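Local coordinates for protein metal-dependent phosphohydrolase, HDOD domain-containing (Geobacter sulfurreducens, PDB 3HC1) that is of unknown function but binds two iron(III) ions through an HDOD domain of the HD superfamily, consistent with a metal-dependent phosphohydrolase, at residues Ser21-Leu26 and Glu156-Phe161; Ile98-Ile103 and Asn144-Gly149; Val171-Glu176 and Gly182-Arg187; Ile210-Leu215 and Val223-Ala228. All coordinates share one frame; numbering follows the deposited sequence.

Interaction 1: Ser21-Leu26 and Glu156-Phe161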
loop_
_atom_site.group_PDB
_atom_site.type_symbol
_atom_site.label_atom_id
_atom_site.label_comp_id
_atom_site.label_asym_id
_atom_site.label_seq_id
_atom_site.Cartn_x
_atom_site.Cartn_y
_atom_site.Cartn_z
ATOM N N SER A 21 3.855 10.818 -20.043
ATOM C CA SER A 21 4.568 11.231 -21.300
ATOM C C SER A 21 5.632 12.296 -21.158
ATOM O O SER A 21 6.695 12.203 -21.761
ATOM C CB SER A 21 3.578 11.817 -22.313
ATOM O OG SER A 21 2.599 10.878 -22.727
ATOM N N GLY A 22 5.332 13.340 -20.404
ATOM C CA GLY A 22 6.233 14.466 -20.278
ATOM C C GLY A 22 7.393 14.203 -19.352
ATOM O O GLY A 22 8.290 15.044 -19.231
ATOM N N VAL A 23 7.385 13.065 -18.667
ATOM C CA VAL A 23 8.519 12.673 -17.834
ATOM C C VAL A 23 9.416 11.841 -18.744
ATOM O O VAL A 23 8.962 10.895 -19.396
ATOM C CB VAL A 23 8.085 11.848 -16.588
ATOM C CG1 VAL A 23 9.295 11.352 -15.773
ATOM C CG2 VAL A 23 7.137 12.656 -15.744
ATOM N N ASP A 24 10.694 12.200 -18.762
ATOM C CA ASP A 24 11.670 11.517 -19.580
ATOM C C ASP A 24 12.023 10.172 -18.948
ATOM O O ASP A 24 11.698 9.159 -19.521
ATOM C CB ASP A 24 12.886 12.414 -19.838
ATOM C CG ASP A 24 13.786 11.877 -20.940
ATOM O OD1 ASP A 24 13.277 11.353 -21.949
ATOM O OD2 ASP A 24 15.006 11.957 -20.779
ATOM N N GLU A 25 12.643 10.152 -17.769
ATOM C CA GLU A 25 12.961 8.875 -17.093
ATOM C C GLU A 25 11.978 8.498 -15.957
ATOM O O GLU A 25 12.014 9.075 -14.874
ATOM C CB GLU A 25 14.398 8.877 -16.565
ATOM C CG GLU A 25 15.481 8.812 -17.639
ATOM C CD GLU A 25 15.251 7.738 -18.685
ATOM O OE1 GLU A 25 15.214 6.535 -18.338
ATOM O OE2 GLU A 25 15.115 8.111 -19.856
ATOM N N LEU A 26 11.186 7.455 -16.189
ATOM C CA LEU A 26 10.095 7.068 -15.309
ATOM C C LEU A 26 10.637 6.172 -14.231
ATOM O O LEU A 26 11.518 5.373 -14.518
ATOM C CB LEU A 26 9.084 6.248 -16.091
ATOM C CG LEU A 26 8.304 6.970 -17.165
ATOM C CD1 LEU A 26 7.486 5.917 -17.919
ATOM C CD2 LEU A 26 7.413 7.960 -16.520
ATOM N N GLU A 156 1.104 8.849 -6.224
ATOM C CA GLU A 156 1.523 10.062 -5.475
ATOM C C GLU A 156 3.024 10.091 -5.383
ATOM O O GLU A 156 3.620 11.161 -5.412
ATOM C CB GLU A 156 0.978 10.123 -4.036
ATOM C CG GLU A 156 -0.475 10.231 -3.866
ATOM C CD GLU A 156 -1.024 11.617 -4.186
ATOM O OE1 GLU A 156 -0.736 12.116 -5.276
ATOM O OE2 GLU A 156 -1.746 12.181 -3.342
ATOM N N VAL A 157 3.647 8.919 -5.292
ATOM C CA VAL A 157 5.074 8.828 -5.318
ATOM C C VAL A 157 5.571 9.346 -6.643
ATOM O O VAL A 157 6.484 10.151 -6.704
ATOM C CB VAL A 157 5.610 7.387 -5.067
ATOM C CG1 VAL A 157 7.124 7.343 -5.300
ATOM C CG2 VAL A 157 5.302 6.990 -3.638
ATOM N N PHE A 158 4.928 8.920 -7.717
ATOM C CA PHE A 158 5.302 9.404 -9.028
ATOM C C PHE A 158 5.151 10.897 -9.184
ATOM O O PHE A 158 6.055 11.548 -9.678
ATOM C CB PHE A 158 4.462 8.718 -10.112
ATOM C CG PHE A 158 4.723 9.259 -11.468
ATOM C CD1 PHE A 158 5.813 8.814 -12.181
ATOM C CD2 PHE A 158 3.926 10.263 -12.003
ATOM C CE1 PHE A 158 6.073 9.327 -13.431
ATOM C CE2 PHE A 158 4.200 10.766 -13.247
ATOM C CZ PHE A 158 5.273 10.302 -13.945
ATOM N N ILE A 159 3.982 11.443 -8.830
ATOM C CA ILE A 159 3.746 12.852 -9.035
ATOM C C ILE A 159 4.728 13.673 -8.158
ATOM O O ILE A 159 5.246 14.706 -8.616
ATOM C CB ILE A 159 2.303 13.242 -8.717
ATOM C CG1 ILE A 159 1.327 12.482 -9.634
ATOM C CG2 ILE A 159 2.059 14.743 -8.815
ATOM C CD1 ILE A 159 -0.099 12.712 -9.236
ATOM N N ASN A 160 4.922 13.212 -6.913
ATOM C CA ASN A 160 5.769 13.906 -5.908
ATOM C C ASN A 160 7.217 14.003 -6.393
ATOM O O ASN A 160 7.831 15.061 -6.317
ATOM C CB ASN A 160 5.699 13.209 -4.537
ATOM C CG ASN A 160 6.445 13.992 -3.436
ATOM O OD1 ASN A 160 6.349 15.236 -3.338
ATOM N ND2 ASN A 160 7.178 13.278 -2.621
ATOM N N PHE A 161 7.739 12.907 -6.927
ATOM C CA PHE A 161 9.161 12.825 -7.285
ATOM C C PHE A 161 9.404 13.276 -8.731
ATOM O O PHE A 161 10.490 13.764 -9.058
ATOM C CB PHE A 161 9.717 11.413 -7.122
ATOM C CG PHE A 161 9.986 10.976 -5.703
ATOM C CD1 PHE A 161 10.100 11.893 -4.637
ATOM C CD2 PHE A 161 10.198 9.617 -5.449
ATOM C CE1 PHE A 161 10.387 11.470 -3.384
ATOM C CE2 PHE A 161 10.499 9.181 -4.163
ATOM C CZ PHE A 161 10.594 10.116 -3.134
#
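Val23 and Leu26 each present one methyl group to the ring of Phe158, joining the loop between helices 9-21 and 31-39 to helix 154-162 of the all-helical HDOD fold. The backbones stay well apart: the CA atoms of Leu26 and Phe158, the nearest pair, are separated by 8.2 Å. The contact is therefore made by side chains, and it is small, burying 109 Å² in all. On the helix, Phe158 holds CG trans to its backbone N (chi1 175°), which extends the ring until its far corner, CE1 and CZ, arrives at the loop. Val23 points its CB toward the helix. Its CG1 occupies the trans position (chi1 176°), leaving CG2 beside the backbone N, and that branch lies 3.5 Å from Phe158 CZ. Leu26 leaves its backbone at an angle to the helix, but its CD2 branch turns in to 3.6 Å from Phe158 CE1. Both methyls approach the ring obliquely. Pro27 and Val196 also touch Phe158, and the ring of Phe162 meets it with nearly parallel planes. The side chain of His193, an iron ligand, is about 7 Å away. With an alanine at Phe158 the ring corner is gone, and the Val23 and Leu26 methyls would probably lose the aromatic surface they pack on, weakening the hold of the loop on helix 154-162. The secondary distances show how the two methyls share that corner: Leu26 CD2 is 4.1 Å from Phe158 CZ, and Val23 CG2 is 4.2 Å from Phe158 CE1.

Interaction 2: Ile98-Ile103 and Asn144-Gly149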
loop_
_atom_site.group_PDB
_atom_site.type_symbol
_atom_site.label_atom_id
_atom_site.label_comp_id
_atom_site.label_asym_id
_atom_site.label_seq_id
_atom_site.Cartn_x
_atom_site.Cartn_y
_atom_site.Cartn_z
ATOM N N ILE A 98 10.883 -9.340 1.894
ATOM C CA ILE A 98 11.731 -9.015 0.719
ATOM C C ILE A 98 11.070 -7.910 -0.151
ATOM O O ILE A 98 11.712 -6.911 -0.538
ATOM C CB ILE A 98 12.056 -10.282 -0.137
ATOM C CG1 ILE A 98 12.963 -11.247 0.658
ATOM C CG2 ILE A 98 12.774 -9.880 -1.407
ATOM C CD1 ILE A 98 13.290 -12.543 -0.057
ATOM N N PHE A 99 9.790 -8.110 -0.432
ATOM C CA PHE A 99 9.034 -7.140 -1.182
ATOM C C PHE A 99 9.161 -5.738 -0.559
ATOM O O PHE A 99 9.450 -4.772 -1.250
ATOM C CB PHE A 99 7.566 -7.555 -1.251
ATOM C CG PHE A 99 6.726 -6.616 -2.036
ATOM C CD1 PHE A 99 6.619 -6.760 -3.409
ATOM C CD2 PHE A 99 6.047 -5.591 -1.410
ATOM C CE1 PHE A 99 5.844 -5.884 -4.142
ATOM C CE2 PHE A 99 5.266 -4.705 -2.155
ATOM C CZ PHE A 99 5.177 -4.870 -3.510
ATOM N N THR A 100 8.983 -5.678 0.754
ATOM C CA THR A 100 9.032 -4.430 1.531
ATOM C C THR A 100 10.410 -3.787 1.479
ATOM O O THR A 100 10.540 -2.576 1.298
ATOM C CB THR A 100 8.590 -4.724 2.999
ATOM O OG1 THR A 100 7.248 -5.244 2.957
ATOM C CG2 THR A 100 8.638 -3.488 3.882
ATOM N N CYS A 101 11.447 -4.612 1.647
ATOM C CA CYS A 101 12.805 -4.101 1.713
ATOM C C CYS A 101 13.328 -3.686 0.388
ATOM O O CYS A 101 14.207 -2.862 0.355
ATOM C CB CYS A 101 13.756 -5.111 2.349
ATOM S SG CYS A 101 13.308 -5.356 4.069
ATOM N N ALA A 102 12.752 -4.213 -0.689
ATOM C CA ALA A 102 13.137 -3.815 -2.050
ATOM C C ALA A 102 12.318 -2.615 -2.512
ATOM O O ALA A 102 12.850 -1.737 -3.148
ATOM C CB ALA A 102 12.969 -4.984 -3.062
ATOM N N ILE A 103 11.030 -2.585 -2.200
ATOM C CA ILE A 103 10.174 -1.507 -2.685
ATOM C C ILE A 103 10.559 -0.152 -1.994
ATOM O O ILE A 103 10.250 0.915 -2.505
ATOM C CB ILE A 103 8.706 -1.865 -2.527
ATOM C CG1 ILE A 103 7.812 -1.022 -3.466
ATOM C CG2 ILE A 103 8.239 -1.760 -1.094
ATOM C CD1 ILE A 103 7.813 -1.527 -4.869
ATOM N N ASN A 144 -1.132 -10.873 -0.565
ATOM C CA ASN A 144 -1.634 -10.181 -1.770
ATOM C C ASN A 144 -2.308 -8.845 -1.407
ATOM O O ASN A 144 -2.164 -7.854 -2.127
ATOM C CB ASN A 144 -2.677 -11.005 -2.514
ATOM C CG ASN A 144 -2.129 -12.282 -3.082
ATOM O OD1 ASN A 144 -1.272 -12.917 -2.499
ATOM N ND2 ASN A 144 -2.656 -12.674 -4.202
ATOM N N VAL A 145 -2.950 -8.829 -0.253
ATOM C CA VAL A 145 -3.578 -7.602 0.242
ATOM C C VAL A 145 -2.499 -6.657 0.738
ATOM O O VAL A 145 -2.595 -5.445 0.574
ATOM C CB VAL A 145 -4.582 -7.882 1.382
ATOM C CG1 VAL A 145 -5.323 -6.631 1.787
ATOM C CG2 VAL A 145 -5.587 -8.948 0.975
ATOM N N TYR A 146 -1.516 -7.195 1.437
ATOM C CA TYR A 146 -0.392 -6.401 1.889
ATOM C C TYR A 146 0.289 -5.661 0.698
ATOM O O TYR A 146 0.537 -4.454 0.762
ATOM C CB TYR A 146 0.642 -7.261 2.613
ATOM C CG TYR A 146 1.844 -6.476 3.117
ATOM C CD1 TYR A 146 2.955 -6.301 2.316
ATOM C CD2 TYR A 146 1.874 -5.937 4.390
ATOM C CE1 TYR A 146 4.046 -5.605 2.734
ATOM C CE2 TYR A 146 3.024 -5.221 4.838
ATOM C CZ TYR A 146 4.078 -5.051 3.995
ATOM O OH TYR A 146 5.204 -4.384 4.394
ATOM N N VAL A 147 0.604 -6.405 -0.347
ATOM C CA VAL A 147 1.318 -5.866 -1.501
ATOM C C VAL A 147 0.433 -4.796 -2.206
ATOM O O VAL A 147 0.936 -3.727 -2.474
ATOM C CB VAL A 147 1.765 -6.983 -2.475
ATOM C CG1 VAL A 147 2.132 -6.418 -3.844
ATOM C CG2 VAL A 147 2.952 -7.783 -1.883
ATOM N N ALA A 148 -0.872 -5.060 -2.418
ATOM C CA ALA A 148 -1.808 -4.063 -2.998
ATOM C C ALA A 148 -1.807 -2.776 -2.165
ATOM O O ALA A 148 -1.793 -1.671 -2.718
ATOM C CB ALA A 148 -3.214 -4.612 -3.175
ATOM N N GLY A 149 -1.784 -2.942 -0.843
ATOM C CA GLY A 149 -1.787 -1.816 0.107
ATOM C C GLY A 149 -0.555 -0.946 0.038
ATOM O O GLY A 149 -0.623 0.291 -0.052
#
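Phe99 points from helix 82-108 toward Val147 on helix 142-150, and the CA atoms of these two residues form the closest backbone pair, 7.8 Å apart. With CG trans to the backbone N (chi1 -179°), the Phe99 ring extends toward helix 142-150 and turns one face to the valine. Val147 CG2 sits over the middle of that face, 3.7 Å from the centroid of the Phe99 ring and only 7° off its normal, a well-formed CH-pi contact. The other branch covers the far end of the ring, Val147 CG1 lying 3.4 Å from Phe99 CZ. Replacing Phe99 by an alanine removes the whole ring, which would probably leave both Val147 methyls without their aromatic partner and open a gap between the two helices in this buried contact. This pairing belongs to the helical core of the HD-type domain: helix 142-150 runs into the iron ligands His152 and Asp153, and Gly149 O accepts a hydrogen bond from His152 ND1. Helix 31-39 adds a further partner for Phe99, through Val33. One residue on, Thr100 meets Tyr146. The two side chains cross at about a right angle, and the hydroxyls Thr100 OG1 and Tyr146 OH are 2.6 Å apart, at hydrogen-bonding distance. Thr100 OG1 lies at the edge of the tyrosine ring, near its plane, 3.2 Å from Tyr146 CE1. OG1 is turned back beside its own backbone N (chi1 -60°), where it also bonds Glu96 O, one helical turn earlier. Thr100 CG2 makes a van der Waals contact with Tyr146 OH at 3.6 Å.

Interaction 3: Val171-Glu176 and Gly182-Arg187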
loop_
_atom_site.group_PDB
_atom_site.type_symbol
_atom_site.label_atom_id
_atom_site.label_comp_id
_atom_site.label_asym_id
_atom_site.label_seq_id
_atom_site.Cartn_x
_atom_site.Cartn_y
_atom_site.Cartn_z
ATOM N N VAL A 171 -0.255 20.636 -3.357
ATOM C CA VAL A 171 -0.036 20.758 -1.913
ATOM C C VAL A 171 -0.568 22.054 -1.338
ATOM O O VAL A 171 -1.151 22.049 -0.250
ATOM C CB VAL A 171 1.427 20.709 -1.520
ATOM C CG1 VAL A 171 1.606 21.318 -0.089
ATOM C CG2 VAL A 171 1.952 19.303 -1.575
ATOM N N THR A 172 -0.360 23.152 -2.070
ATOM C CA THR A 172 -0.698 24.482 -1.580
ATOM C C THR A 172 -2.202 24.708 -1.760
ATOM O O THR A 172 -2.834 25.294 -0.896
ATOM C CB THR A 172 0.218 25.616 -2.217
ATOM O OG1 THR A 172 -0.151 25.827 -3.575
ATOM C CG2 THR A 172 1.727 25.239 -2.154
ATOM N N LEU A 173 -2.793 24.193 -2.831
ATOM C CA LEU A 173 -4.265 24.151 -2.952
ATOM C C LEU A 173 -4.937 23.332 -1.845
ATOM O O LEU A 173 -6.002 23.710 -1.342
ATOM C CB LEU A 173 -4.675 23.594 -4.305
ATOM C CG LEU A 173 -6.168 23.420 -4.553
ATOM C CD1 LEU A 173 -6.917 24.744 -4.340
ATOM C CD2 LEU A 173 -6.422 22.878 -5.932
ATOM N N VAL A 174 -4.315 22.221 -1.461
ATOM C CA VAL A 174 -4.829 21.411 -0.346
ATOM C C VAL A 174 -4.715 22.219 0.967
ATOM O O VAL A 174 -5.705 22.418 1.673
ATOM C CB VAL A 174 -4.083 20.047 -0.221
ATOM C CG1 VAL A 174 -4.400 19.363 1.130
ATOM C CG2 VAL A 174 -4.443 19.120 -1.421
ATOM N N ASP A 175 -3.500 22.695 1.252
ATOM C CA ASP A 175 -3.166 23.391 2.518
ATOM C C ASP A 175 -3.952 24.702 2.722
ATOM O O ASP A 175 -4.114 25.153 3.863
ATOM C CB ASP A 175 -1.645 23.684 2.607
ATOM C CG ASP A 175 -0.778 22.413 2.880
ATOM O OD1 ASP A 175 -1.231 21.262 2.610
ATOM O OD2 ASP A 175 0.386 22.585 3.344
ATOM N N GLU A 176 -4.438 25.293 1.623
ATOM C CA GLU A 176 -5.114 26.581 1.657
ATOM C C GLU A 176 -6.646 26.459 1.585
ATOM O O GLU A 176 -7.351 27.226 2.239
ATOM C CB GLU A 176 -4.575 27.498 0.543
ATOM N N GLY A 182 -6.704 14.109 -3.757
ATOM C CA GLY A 182 -7.376 13.611 -4.936
ATOM C C GLY A 182 -8.239 14.694 -5.606
ATOM O O GLY A 182 -8.290 14.762 -6.841
ATOM N N GLN A 183 -8.929 15.496 -4.800
ATOM C CA GLN A 183 -9.712 16.621 -5.301
ATOM C C GLN A 183 -8.813 17.696 -5.924
ATOM O O GLN A 183 -9.021 18.112 -7.059
ATOM C CB GLN A 183 -10.550 17.209 -4.156
ATOM C CG GLN A 183 -11.670 16.289 -3.647
ATOM C CD GLN A 183 -12.396 16.884 -2.443
ATOM O OE1 GLN A 183 -11.788 17.214 -1.421
ATOM N NE2 GLN A 183 -13.701 17.063 -2.580
ATOM N N ALA A 184 -7.781 18.112 -5.213
ATOM C CA ALA A 184 -6.825 19.072 -5.733
ATOM C C ALA A 184 -6.223 18.577 -7.065
ATOM O O ALA A 184 -6.158 19.329 -8.038
ATOM C CB ALA A 184 -5.751 19.302 -4.750
ATOM N N GLU A 185 -5.820 17.294 -7.117
ATOM C CA GLU A 185 -5.277 16.730 -8.342
ATOM C C GLU A 185 -6.293 16.819 -9.496
ATOM O O GLU A 185 -5.972 17.199 -10.627
ATOM C CB GLU A 185 -4.837 15.268 -8.082
ATOM C CG GLU A 185 -3.589 15.211 -7.242
ATOM C CD GLU A 185 -3.323 13.862 -6.638
ATOM O OE1 GLU A 185 -4.027 12.851 -6.942
ATOM O OE2 GLU A 185 -2.450 13.853 -5.760
ATOM N N GLU A 186 -7.522 16.452 -9.201
ATOM C CA GLU A 186 -8.564 16.475 -10.197
ATOM C C GLU A 186 -8.739 17.887 -10.806
ATOM O O GLU A 186 -8.881 18.045 -12.025
ATOM C CB GLU A 186 -9.876 16.017 -9.552
ATOM C CG GLU A 186 -11.086 16.008 -10.460
ATOM C CD GLU A 186 -10.888 15.160 -11.694
ATOM O OE1 GLU A 186 -10.056 14.218 -11.647
ATOM O OE2 GLU A 186 -11.579 15.438 -12.710
ATOM N N ARG A 187 -8.701 18.891 -9.942
ATOM C CA ARG A 187 -8.884 20.270 -10.352
ATOM C C ARG A 187 -7.695 20.779 -11.155
ATOM O O ARG A 187 -7.882 21.381 -12.200
ATOM C CB ARG A 187 -9.077 21.159 -9.126
ATOM C CG ARG A 187 -9.484 22.592 -9.481
ATOM C CD ARG A 187 -9.744 23.424 -8.261
ATOM N NE ARG A 187 -10.807 22.850 -7.441
ATOM C CZ ARG A 187 -11.077 23.232 -6.200
ATOM N NH1 ARG A 187 -10.358 24.190 -5.624
ATOM N NH2 ARG A 187 -12.061 22.641 -5.528
#
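Ala184 fits its CB against Leu173 and Val174 where helices 164-177 and 181-189, two consecutive helices joined by a short turn, cross obliquely. The axes of the short helical segments 171-176 and 182-187 approach to 9.0 Å, their N-to-C directions 127° apart, and the CA atoms of Val174 and Ala184 are only 6.2 Å apart, an approach that the small alanine side chain permits. The tight half is this alanine. Val174 CG2 lies 3.6 Å from Ala184 CB, and Leu173 CD2 lies 3.8 Å from the same atom; the two methyls come at it from directions about 113° apart, so they wedge it from two sides. Leu173 supplies the larger share of the contact. Its CG is trans to the backbone N (chi1 177°), which extends the forked end over the opposing helix. Toward the solvent the packing is looser. There Arg187, an exposed residue, crosses Leu173 at about a right angle: Arg187 NH1 is 3.7 Å from Leu173 CD1, an oblique approach to the guanidinium, and Arg187 CD is 4.1 Å from Leu173 CD2. The polar end is held by a salt bridge from NH1 to Glu177, at the end of the first helix, so the arginine bridges the helix pair by charge as well as by its aliphatic shaft. Ile179, in the connecting turn, touches both Leu173 and Arg187. Further in, Phe181 packs on Val174 and Val170 on Ala184, while Glu185, its CB directed away from helix 164-177, bonds the iron ligand His193 through OE1, linking the helix pair to the start of helix 193-203.

Interaction 4: Ile210-Leu215 and Val223-Ala228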
loop_
_atom_site.group_PDB
_atom_site.type_symbol
_atom_site.label_atom_id
_atom_site.label_comp_id
_atom_site.label_asym_id
_atom_site.label_seq_id
_atom_site.Cartn_x
_atom_site.Cartn_y
_atom_site.Cartn_z
ATOM N N ILE A 210 -3.882 -5.641 -8.550
ATOM C CA ILE A 210 -3.104 -4.534 -7.950
ATOM C C ILE A 210 -3.455 -3.253 -8.681
ATOM O O ILE A 210 -3.746 -2.234 -8.044
ATOM C CB ILE A 210 -1.553 -4.793 -8.024
ATOM C CG1 ILE A 210 -1.191 -6.005 -7.159
ATOM C CG2 ILE A 210 -0.746 -3.562 -7.565
ATOM C CD1 ILE A 210 0.144 -6.699 -7.506
ATOM N N CYS A 211 -3.411 -3.278 -10.011
ATOM C CA CYS A 211 -3.779 -2.102 -10.817
ATOM C C CYS A 211 -5.115 -1.550 -10.417
ATOM O O CYS A 211 -5.269 -0.342 -10.205
ATOM C CB CYS A 211 -3.776 -2.461 -12.302
ATOM S SG CYS A 211 -2.122 -2.833 -12.946
ATOM N N ASP A 212 -6.105 -2.426 -10.287
ATOM C CA ASP A 212 -7.441 -1.934 -9.923
ATOM C C ASP A 212 -7.490 -1.377 -8.469
ATOM O O ASP A 212 -8.258 -0.505 -8.172
ATOM C CB ASP A 212 -8.429 -3.072 -10.049
ATOM C CG ASP A 212 -8.644 -3.534 -11.491
ATOM O OD1 ASP A 212 -8.059 -2.965 -12.465
ATOM O OD2 ASP A 212 -9.389 -4.540 -11.642
ATOM N N THR A 213 -6.679 -1.909 -7.567
ATOM C CA THR A 213 -6.672 -1.438 -6.213
ATOM C C THR A 213 -6.185 0.020 -6.226
ATOM O O THR A 213 -6.850 0.871 -5.639
ATOM C CB THR A 213 -5.761 -2.255 -5.305
ATOM O OG1 THR A 213 -6.268 -3.592 -5.162
ATOM C CG2 THR A 213 -5.641 -1.570 -3.925
ATOM N N ILE A 214 -5.129 0.290 -7.010
ATOM C CA ILE A 214 -4.550 1.654 -7.207
ATOM C C ILE A 214 -5.600 2.603 -7.831
ATOM O O ILE A 214 -5.787 3.697 -7.353
ATOM C CB ILE A 214 -3.260 1.572 -8.034
ATOM C CG1 ILE A 214 -2.184 0.732 -7.340
ATOM C CG2 ILE A 214 -2.661 2.976 -8.328
ATOM C CD1 ILE A 214 -1.024 0.343 -8.332
ATOM N N LEU A 215 -6.383 2.106 -8.792
ATOM C CA LEU A 215 -7.396 2.912 -9.477
ATOM C C LEU A 215 -8.611 3.267 -8.626
ATOM O O LEU A 215 -9.166 4.383 -8.741
ATOM C CB LEU A 215 -7.876 2.172 -10.749
ATOM C CG LEU A 215 -8.910 2.869 -11.655
ATOM C CD1 LEU A 215 -8.413 4.251 -12.119
ATOM C CD2 LEU A 215 -9.286 1.987 -12.869
ATOM N N VAL A 223 -15.777 -0.191 -8.102
ATOM C CA VAL A 223 -15.149 -1.404 -8.627
ATOM C C VAL A 223 -16.253 -2.124 -9.479
ATOM O O VAL A 223 -17.338 -2.354 -8.989
ATOM C CB VAL A 223 -14.530 -2.293 -7.504
ATOM C CG1 VAL A 223 -13.861 -3.545 -8.067
ATOM C CG2 VAL A 223 -13.444 -1.524 -6.714
ATOM N N PRO A 224 -15.986 -2.438 -10.762
ATOM C CA PRO A 224 -17.067 -2.999 -11.636
ATOM C C PRO A 224 -17.264 -4.493 -11.554
ATOM O O PRO A 224 -17.898 -5.089 -12.430
ATOM C CB PRO A 224 -16.627 -2.577 -13.047
ATOM C CG PRO A 224 -15.131 -2.536 -12.960
ATOM C CD PRO A 224 -14.726 -2.281 -11.507
ATOM N N TYR A 225 -16.786 -5.109 -10.498
ATOM C CA TYR A 225 -17.032 -6.508 -10.258
ATOM C C TYR A 225 -17.203 -6.831 -8.757
ATOM O O TYR A 225 -16.760 -6.099 -7.858
ATOM C CB TYR A 225 -15.891 -7.340 -10.860
ATOM C CG TYR A 225 -14.500 -6.821 -10.508
ATOM C CD1 TYR A 225 -13.893 -7.134 -9.277
ATOM C CD2 TYR A 225 -13.754 -6.060 -11.423
ATOM C CE1 TYR A 225 -12.591 -6.683 -8.950
ATOM C CE2 TYR A 225 -12.412 -5.624 -11.091
ATOM C CZ TYR A 225 -11.863 -5.934 -9.869
ATOM O OH TYR A 225 -10.576 -5.518 -9.536
ATOM N N LYS A 226 -17.766 -7.998 -8.522
ATOM C CA LYS A 226 -18.271 -8.377 -7.215
ATOM C C LYS A 226 -17.152 -8.872 -6.324
ATOM O O LYS A 226 -17.131 -8.611 -5.147
ATOM C CB LYS A 226 -19.333 -9.492 -7.406
ATOM C CG LYS A 226 -20.026 -9.963 -6.141
ATOM C CD LYS A 226 -20.858 -11.221 -6.422
ATOM C CE LYS A 226 -21.848 -11.479 -5.309
ATOM N NZ LYS A 226 -22.151 -12.937 -5.226
ATOM N N GLN A 227 -16.221 -9.627 -6.876
ATOM C CA GLN A 227 -15.149 -10.141 -6.054
ATOM C C GLN A 227 -14.070 -9.076 -5.953
ATOM O O GLN A 227 -13.078 -9.101 -6.680
ATOM C CB GLN A 227 -14.632 -11.439 -6.629
ATOM C CG GLN A 227 -15.701 -12.550 -6.597
ATOM C CD GLN A 227 -15.394 -13.614 -5.583
ATOM O OE1 GLN A 227 -15.080 -13.311 -4.426
ATOM N NE2 GLN A 227 -15.452 -14.876 -6.010
ATOM N N ALA A 228 -14.277 -8.178 -4.993
ATOM C CA ALA A 228 -13.439 -6.991 -4.829
ATOM C C ALA A 228 -12.914 -6.852 -3.396
ATOM O O ALA A 228 -12.731 -5.726 -2.921
ATOM C CB ALA A 228 -14.245 -5.745 -5.276
#
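The loop that leads from helix 208-216 into helix 229-243, the latter carrying the iron ligand Asp238, is tied back to the preceding helix by Tyr225 and Asp212. Tyr225 OH donates a hydrogen bond of 2.6 Å to the anti lone pair of Asp212 OD2, the one directed away from the other carboxylate oxygen. Asp212 OD2 lies in the plane of the tyrosine ring, at its edge, 3.3 Å from Tyr225 CE2, while the carboxylate and ring planes are turned 39° against each other. Asp212 points its CB toward the loop. On the other side, Tyr225 CG sits between its backbone N and carbonyl carbon (chi1 48°), a placement that lays the ring across Val223 and carries the hydroxyl to the helix. Val223 CG1 rests 3.5 Å above one face of the Tyr225 ring, offset toward the rim, and probably limits the ring's tilt on that side. The contact is at the surface, the Asp212 side chain about 14 Å from a bound iron. A phenol donor at this short distance would probably stabilise negative charge on Asp212 and favour its ionised form.

How the interactions relate
The four contacts follow the chain with one nesting: interaction 2 lies inside the long loop closed by interaction 1, and interactions 3 and 4 come afterwards in series. Successive helices 142-150, 154-162 and 164-177 pass through interactions 2, 1 and 3. Interactions 1 and 3, with centres 18 Å apart, touch where Ile159 CD1 lies 4.3 Å from Glu185 CD. Interactions 2 and 4, also 18 Å apart, meet through Ala148 CB and Thr213 OG1 at 3.8 Å. Interactions 2 and 3 are farthest apart, at 28 Å. Within the all-helical chain, helix 142-150 precedes the iron ligands His152 and Asp153, helix 181-189 precedes His193, helix 208-216 precedes His217 and His218, and loop 223-228 leads to the helix bearing Asp238.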